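Local coordinates for putative fumarylacetoacetate hydrolase family protein (Yersinia pestis, PDB 3S52) that is of unproven function but belongs to the fumarylacetoacetate hydrolase family (C-terminal type), with a chain that contains a mixed beta sheet, at residues 73-78 against 102-107. Numbering follows the deposited sequence.
Sequences EIELAV and ALDLTL
Glu75 and Ala102 form an antiparallel hydrogen-bonded pair: Ala102 N reaches Glu75 O at 2.9 Å, nearly straight at N-H···O 170°, while the return bond from Glu75 N to Ala102 O is more bent. Ile74 and Leu103 follow as a non-hydrogen-bonded pair with CA atoms 4.6 Å apart, and Asp104 N closes the ladder on Glu73 O at 2.8 Å. Beyond this bond the pairing ends. On the face carrying Ile74 and Leu103, Leu103 CD2 lies 4.2 Å from Ile74 CB; on that of Glu75 and Ala102, the methyls of Ala77 and Ala102 meet and both touch Leu191. The segments belong to neighbouring strands, 70-80 and 96-107, of a mixed beta sheet, near the chain's centre. Three buried carboxylates gather where the ladder stops, a cluster resembling the acidic metal site of fumarylacetoacetate hydrolase relatives. With CG anti to its backbone N (chi1 162°), Asp104 lies alongside Glu73, OD2 3.0 Å from Glu73 OE1 and the carboxylate planes 78° apart. Glu75 OE2 comes within 3.2 Å of the same Asp104 OD2, its chain crossing that of Asp104. Lys125 is salt-bridged to Glu73 OE1 and Asp104 OD2, Lys49 to Asp104 OD1, and Gly193 N is hydrogen-bonded to Glu75 OE1. Thr106 OG1, also bonded to Lys125, sits 3.4 Å from Glu73 CD, and a sulfate ion lies near the Glu73 side chain.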
loop_
_atom_site.group_PDB
_atom_site.type_symbol
_atom_site.label_atom_id
_atom_site.label_comp_id
_atom_site.label_asym_id
_atom_site.label_seq_id
_atom_site.Cartn_x
_atom_site.Cartn_y
_atom_site.Cartn_z
ATOM N N GLU A 73 -3.176 -0.112 -17.689
ATOM C CA GLU A 73 -1.974 -0.919 -17.836
ATOM C C GLU A 73 -2.316 -2.383 -17.599
ATOM O O GLU A 73 -2.387 -2.817 -16.447
ATOM C CB GLU A 73 -0.927 -0.465 -16.807
ATOM C CG GLU A 73 -0.810 1.043 -16.719
ATOM C CD GLU A 73 0.398 1.495 -15.916
ATOM O OE1 GLU A 73 0.828 0.747 -15.008
ATOM O OE2 GLU A 73 0.912 2.600 -16.208
ATOM N N ILE A 74 -2.404 -3.165 -18.668
ATOM C CA ILE A 74 -2.796 -4.570 -18.537
ATOM C C ILE A 74 -1.607 -5.369 -17.988
ATOM O O ILE A 74 -0.451 -5.063 -18.301
ATOM C CB ILE A 74 -3.309 -5.168 -19.882
ATOM C CG1 ILE A 74 -3.952 -6.535 -19.651
ATOM C CG2 ILE A 74 -2.183 -5.302 -20.883
ATOM C CD1 ILE A 74 -4.492 -7.185 -20.925
ATOM N N GLU A 75 -1.891 -6.354 -17.136
ATOM C CA GLU A 75 -0.839 -7.096 -16.443
ATOM C C GLU A 75 -1.306 -8.480 -16.059
ATOM O O GLU A 75 -2.488 -8.688 -15.770
ATOM C CB GLU A 75 -0.379 -6.343 -15.165
ATOM C CG GLU A 75 -0.091 -4.848 -15.396
ATOM C CD GLU A 75 0.771 -4.200 -14.321
ATOM O OE1 GLU A 75 1.270 -4.921 -13.434
ATOM O OE2 GLU A 75 0.959 -2.954 -14.371
ATOM N N LEU A 76 -0.366 -9.418 -16.045
ATOM C CA LEU A 76 -0.615 -10.748 -15.504
ATOM C C LEU A 76 -0.677 -10.639 -13.980
ATOM O O LEU A 76 0.217 -10.044 -13.356
ATOM C CB LEU A 76 0.504 -11.717 -15.919
ATOM C CG LEU A 76 0.333 -13.108 -15.307
ATOM C CD1 LEU A 76 -0.799 -13.842 -15.987
ATOM C CD2 LEU A 76 1.633 -13.915 -15.390
ATOM N N ALA A 77 -1.746 -11.167 -13.385
ATOM C CA ALA A 77 -1.867 -11.175 -11.921
ATOM C C ALA A 77 -1.655 -12.599 -11.406
ATOM O O ALA A 77 -2.145 -13.552 -12.000
ATOM C CB ALA A 77 -3.252 -10.664 -11.489
ATOM N N VAL A 78 -0.933 -12.730 -10.301
ATOM C CA VAL A 78 -0.614 -14.025 -9.721
ATOM C C VAL A 78 -1.220 -14.070 -8.324
ATOM O O VAL A 78 -1.032 -13.147 -7.534
ATOM C CB VAL A 78 0.908 -14.198 -9.612
ATOM C CG1 VAL A 78 1.264 -15.547 -9.034
ATOM C CG2 VAL A 78 1.563 -13.979 -10.973
ATOM N N ALA A 102 -5.192 -8.254 -14.754
ATOM C CA ALA A 102 -5.672 -7.023 -14.138
ATOM C C ALA A 102 -5.333 -5.800 -14.981
ATOM O O ALA A 102 -4.526 -5.868 -15.913
ATOM C CB ALA A 102 -5.081 -6.865 -12.732
ATOM N N LEU A 103 -5.967 -4.687 -14.633
ATOM C CA LEU A 103 -5.572 -3.358 -15.094
ATOM C C LEU A 103 -4.987 -2.596 -13.914
ATOM O O LEU A 103 -5.666 -2.372 -12.913
ATOM C CB LEU A 103 -6.789 -2.582 -15.601
ATOM C CG LEU A 103 -7.517 -3.208 -16.787
ATOM C CD1 LEU A 103 -8.700 -2.351 -17.195
ATOM C CD2 LEU A 103 -6.555 -3.391 -17.951
ATOM N N ASP A 104 -3.732 -2.186 -14.019
ATOM C CA ASP A 104 -3.191 -1.339 -12.989
ATOM C C ASP A 104 -3.501 0.044 -13.527
ATOM O O ASP A 104 -2.719 0.620 -14.296
ATOM C CB ASP A 104 -1.675 -1.614 -12.902
ATOM C CG ASP A 104 -0.883 -0.513 -12.186
ATOM O OD1 ASP A 104 -1.481 0.344 -11.494
ATOM O OD2 ASP A 104 0.368 -0.533 -12.312
ATOM N N LEU A 105 -4.602 0.616 -13.036
ATOM C CA LEU A 105 -5.056 1.926 -13.507
ATOM C C LEU A 105 -4.253 2.992 -12.801
ATOM O O LEU A 105 -4.044 2.924 -11.590
ATOM C CB LEU A 105 -6.546 2.170 -13.233
ATOM C CG LEU A 105 -7.607 1.206 -13.773
ATOM C CD1 LEU A 105 -8.988 1.713 -13.403
ATOM C CD2 LEU A 105 -7.482 1.044 -15.272
ATOM N N THR A 106 -3.848 4.005 -13.548
ATOM C CA THR A 106 -2.862 4.940 -13.045
ATOM C C THR A 106 -3.300 6.348 -13.371
ATOM O O THR A 106 -3.712 6.618 -14.494
ATOM C CB THR A 106 -1.503 4.679 -13.717
ATOM O OG1 THR A 106 -1.070 3.345 -13.416
ATOM C CG2 THR A 106 -0.434 5.701 -13.240
ATOM N N LEU A 107 -3.174 7.267 -12.423
ATOM C CA LEU A 107 -3.458 8.644 -12.789
ATOM C C LEU A 107 -2.118 9.145 -13.264
ATOM O O LEU A 107 -1.269 9.563 -12.481
ATOM C CB LEU A 107 -3.947 9.420 -11.564
ATOM C CG LEU A 107 -5.292 8.895 -11.033
ATOM C CD1 LEU A 107 -5.684 9.513 -9.681
ATOM C CD2 LEU A 107 -6.381 9.120 -12.062
#